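Local coordinates for 7,8-dihydro-6-hydroxymethylpterin pyrophosphokinase-dihydropteroate synthase (Plasmodium falciparum, PDB 6JWS), which probably makes the pyrophosphorylated pterin from hydroxymethyldihydropterin and ATP, then joins it to 4-aminobenzoate to give dihydropteroate, two steps of folate synthesis, at residues N372-V377 with S383-K388. The protein carries 1 engineered substitution. Sequence-based numbering, arbitrary orientation.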
ATOM      1  N   ASN B 372      23.542   4.730   1.325  1.00 30.47           N
ATOM      2  CA  ASN B 372      24.003   6.050   0.924  1.00 30.23           C
ATOM      3  C   ASN B 372      22.764   6.925   0.758  1.00 28.09           C
ATOM      4  O   ASN B 372      22.178   6.970  -0.319  1.00 32.18           O
ATOM      5  CB  ASN B 372      24.896   5.982  -0.317  1.00 29.13           C
ATOM      6  CG  ASN B 372      26.209   5.282  -0.038  1.00 30.57           C
ATOM      7  OD1 ASN B 372      27.068   5.835   0.640  1.00 33.55           O
ATOM      8  ND2 ASN B 372      26.368   4.063  -0.533  1.00 28.60           N
ATOM      9  N   LYS B 373      22.351   7.559   1.859  1.00 23.75           N
ATOM     10  CA  LYS B 373      21.003   8.094   1.998  1.00 20.25           C
ATOM     11  C   LYS B 373      20.976   9.586   1.671  1.00 17.53           C
ATOM     12  O   LYS B 373      21.746  10.378   2.232  1.00 15.24           O
ATOM     13  CB  LYS B 373      20.498   7.874   3.422  1.00 19.79           C
ATOM     14  CG  LYS B 373      20.303   6.415   3.814  1.00 21.61           C
ATOM     15  CD  LYS B 373      19.529   6.282   5.111  1.00 21.96           C
ATOM     16  CE  LYS B 373      19.335   4.860   5.600  1.00 24.92           C
ATOM     17  NZ  LYS B 373      18.638   4.863   6.913  1.00 25.71           N
ATOM     18  N   ARG B 374      20.049   9.944   0.773  1.00 16.22           N
ATOM     19  CA  ARG B 374      19.717  11.332   0.480  1.00 14.90           C
ATOM     20  C   ARG B 374      19.058  11.990   1.700  1.00 14.52           C
ATOM     21  O   ARG B 374      18.138  11.440   2.316  1.00 13.88           O
ATOM     22  CB  ARG B 374      18.875  11.396  -0.800  1.00 14.53           C
ATOM     23  CG  ARG B 374      18.534  12.812  -1.264  1.00 16.03           C
ATOM     24  CD  ARG B 374      19.055  13.033  -2.667  1.00 18.58           C
ATOM     25  NE  ARG B 374      18.186  12.436  -3.629  1.00 20.65           N
ATOM     26  CZ  ARG B 374      18.551  11.868  -4.757  1.00 24.32           C
ATOM     27  NH1 ARG B 374      19.822  11.797  -5.110  1.00 24.45           N
ATOM     28  NH2 ARG B 374      17.613  11.345  -5.525  1.00 29.93           N
ATOM     29  N   ILE B 375      19.526  13.198   2.038  1.00 15.01           N
ATOM     30  CA  ILE B 375      19.009  13.936   3.181  1.00 14.61           C
ATOM     31  C   ILE B 375      18.375  15.245   2.707  1.00 14.63           C
ATOM     32  O   ILE B 375      18.914  15.904   1.824  1.00 13.15           O
ATOM     33  CB  ILE B 375      20.167  14.202   4.161  1.00 14.29           C
ATOM     34  CG1 ILE B 375      20.568  12.935   4.926  1.00 14.87           C
ATOM     35  CG2 ILE B 375      19.840  15.354   5.103  1.00 13.78           C
ATOM     36  CD1 ILE B 375      21.932  13.049   5.596  1.00 13.58           C
ATOM     37  N   TYR B 376      17.269  15.654   3.358  1.00 14.58           N
ATOM     38  CA  TYR B 376      16.765  17.018   3.205  1.00 14.23           C
ATOM     39  C   TYR B 376      16.705  17.685   4.582  1.00 14.23           C
ATOM     40  O   TYR B 376      16.740  16.982   5.595  1.00 13.56           O
ATOM     41  CB  TYR B 376      15.413  17.041   2.472  1.00 12.93           C
ATOM     42  CG  TYR B 376      14.255  16.518   3.285  1.00 12.97           C
ATOM     43  CD1 TYR B 376      14.038  15.154   3.395  1.00 12.76           C
ATOM     44  CD2 TYR B 376      13.375  17.363   3.956  1.00 12.78           C
ATOM     45  CE1 TYR B 376      12.972  14.637   4.109  1.00 12.35           C
ATOM     46  CE2 TYR B 376      12.307  16.858   4.694  1.00 12.77           C
ATOM     47  CZ  TYR B 376      12.099  15.486   4.765  1.00 12.79           C
ATOM     48  OH  TYR B 376      11.074  14.916   5.474  1.00 11.86           O
ATOM     49  N   VAL B 377      16.593  19.030   4.621  1.00 13.33           N
ATOM     50  CA  VAL B 377      16.580  19.722   5.911  1.00 13.58           C
ATOM     51  C   VAL B 377      15.363  20.647   6.024  1.00 13.88           C
ATOM     52  O   VAL B 377      15.109  21.472   5.143  1.00 13.97           O
ATOM     53  CB  VAL B 377      17.905  20.466   6.188  1.00 13.02           C
ATOM     54  CG1 VAL B 377      17.872  21.244   7.498  1.00 12.24           C
ATOM     55  CG2 VAL B 377      19.089  19.513   6.192  1.00 12.90           C
ATOM     56  N   SER B 383      16.863  15.035   7.956  1.00 16.74           N
ATOM     57  CA  SER B 383      15.737  14.157   7.659  1.00 15.52           C
ATOM     58  C   SER B 383      16.167  13.263   6.502  1.00 14.89           C
ATOM     59  O   SER B 383      16.716  13.753   5.520  1.00 15.11           O
ATOM     60  CB  SER B 383      14.478  14.930   7.272  1.00 15.24           C
ATOM     61  OG  SER B 383      13.922  15.673   8.353  1.00 14.77           O
ATOM     62  N   TYR B 384      15.933  11.960   6.623  1.00 14.31           N
ATOM     63  CA  TYR B 384      16.254  11.069   5.524  1.00 14.34           C
ATOM     64  C   TYR B 384      15.104  11.095   4.528  1.00 13.60           C
ATOM     65  O   TYR B 384      13.964  10.798   4.905  1.00 12.30           O
ATOM     66  CB  TYR B 384      16.470   9.637   6.033  1.00 16.78           C
ATOM     67  CG  TYR B 384      17.635   9.521   6.977  1.00 18.74           C
ATOM     68  CD1 TYR B 384      18.935   9.614   6.514  1.00 18.29           C
ATOM     69  CD2 TYR B 384      17.429   9.416   8.346  1.00 21.26           C
ATOM     70  CE1 TYR B 384      20.006   9.575   7.384  1.00 20.60           C
ATOM     71  CE2 TYR B 384      18.493   9.342   9.230  1.00 23.27           C
ATOM     72  CZ  TYR B 384      19.783   9.425   8.742  1.00 24.16           C
ATOM     73  OH  TYR B 384      20.835   9.343   9.606  1.00 28.15           O
ATOM     74  N   LEU B 385      15.415  11.452   3.271  1.00 12.30           N
ATOM     75  CA  LEU B 385      14.386  11.520   2.252  1.00 12.07           C
ATOM     76  C   LEU B 385      13.651  10.182   2.207  1.00 12.34           C
ATOM     77  O   LEU B 385      14.280   9.127   2.153  1.00 12.02           O
ATOM     78  CB  LEU B 385      15.018  11.831   0.891  1.00 12.38           C
ATOM     79  CG  LEU B 385      13.994  12.199  -0.185  1.00 11.87           C
ATOM     80  CD1 LEU B 385      13.267  13.478   0.207  1.00 11.48           C
ATOM     81  CD2 LEU B 385      14.646  12.370  -1.541  1.00 11.58           C
ATOM     82  N   LYS B 386      12.318  10.242   2.238  1.00 12.23           N
ATOM     83  CA  LYS B 386      11.445   9.091   2.011  1.00 13.23           C
ATOM     84  C   LYS B 386      11.337   8.190   3.247  1.00 13.90           C
ATOM     85  O   LYS B 386      10.707   7.143   3.159  1.00 14.08           O
ATOM     86  CB  LYS B 386      11.750   8.285   0.729  1.00 12.95           C
ATOM     87  CG  LYS B 386      11.696   9.012  -0.622  1.00 12.76           C
ATOM     88  CD  LYS B 386      10.605  10.060  -0.755  1.00 12.87           C
ATOM     89  CE  LYS B 386      10.743  10.962  -1.970  1.00 13.82           C
ATOM     90  NZ  LYS B 386       9.681  12.010  -1.987  1.00 13.53           N
ATOM     91  N   GLU B 387      11.900   8.587   4.395  1.00 14.59           N
ATOM     92  CA  GLU B 387      11.854   7.723   5.570  1.00 17.25           C
ATOM     93  C   GLU B 387      10.736   8.069   6.556  1.00 17.73           C
ATOM     94  O   GLU B 387      10.491   7.303   7.487  1.00 18.66           O
ATOM     95  CB  GLU B 387      13.196   7.679   6.291  1.00 17.97           C
ATOM     96  CG  GLU B 387      14.181   6.774   5.578  1.00 21.12           C
ATOM     97  CD  GLU B 387      15.419   6.415   6.389  1.00 24.75           C
ATOM     98  OE1 GLU B 387      15.409   6.601   7.661  1.00 25.52           O
ATOM     99  OE2 GLU B 387      16.400   5.960   5.755  1.00 25.62           O
ATOM    100  N   LYS B 388      10.028   9.185   6.333  1.00 18.07           N
ATOM    101  CA  LYS B 388       8.961   9.596   7.229  1.00 18.27           C
ATOM    102  C   LYS B 388       7.967  10.498   6.501  1.00 16.41           C
ATOM    103  O   LYS B 388       8.369  11.387   5.763  1.00 16.85           O
ATOM    104  CB  LYS B 388       9.592  10.368   8.392  1.00 20.77           C
ATOM    105  CG  LYS B 388       8.766  10.417   9.665  1.00 25.96           C
ATOM    106  CD  LYS B 388       8.780  11.796  10.306  1.00 30.25           C
ATOM    107  CE  LYS B 388       8.421  11.740  11.776  1.00 34.07           C
ATOM    108  NZ  LYS B 388       7.555  12.877  12.172  1.00 38.83           N
TER
HETATM  109  O   HOH W   1      17.062   8.771   2.313  1.00 14.27           O
HETATM  110  O   HOH W   2      10.673  12.333   4.872  1.00 11.77           O
HETATM  111  O   HOH W   3      11.592  14.165   8.615  1.00 21.50           O
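Tyr376 and Ser383 face each other as an antiparallel hydrogen-bonded pair, and close packing gathers round them. Tyr376 N donates to Ser383 O (2.9 Å), and Ser383 N returns a bond to Tyr376 O. The tyrosine takes the rarer first torsion that sets CG between its backbone N and carbonyl carbon (chi1 72°), which swings the ring across the neighbouring strand. There Ser383 CB lies over one ring face, 3.6 Å from the centroid, a CH-pi contact offset toward the rim, while Leu385 CD1 reaches Tyr376 CD1 at 3.7 Å, the two side chains crossing nearly at right angles. The other leucine methyl, CD2, touches Arg374 CG (3.9 Å) and rests at the edge of the guanidinium, which is salt-bridged to Glu599 through NH2. The two strands form a beta hairpin added to the antiparallel sheet of the kinase domain: 372-377 pairs with 46-57, and 382-384 is the outermost strand within the chain, which then leads into the first strand of the synthase's TIM barrel, 390-396. Beyond Tyr384 the pairing gives way to a type II turn, although Leu385 N still bonds Arg374 O (2.9 Å). The solvent side, with exposed Glu387 and Lys388, is polar. Extended beyond CG, Lys373 passes obliquely by Tyr384, bringing NZ over the ring face, 4.7 Å from the centroid, in a cation-pi contact; the same NZ makes a salt bridge to the syn lone pair of Glu387 OE2 (2.7 Å). Tyr384 OH is hydrogen-bonded to Glu56 of strand 46-57. Waters link the polar groups: one donates to both Arg374 O and Leu385 O, another accepts from Tyr376 OH and donates to Lys388 O.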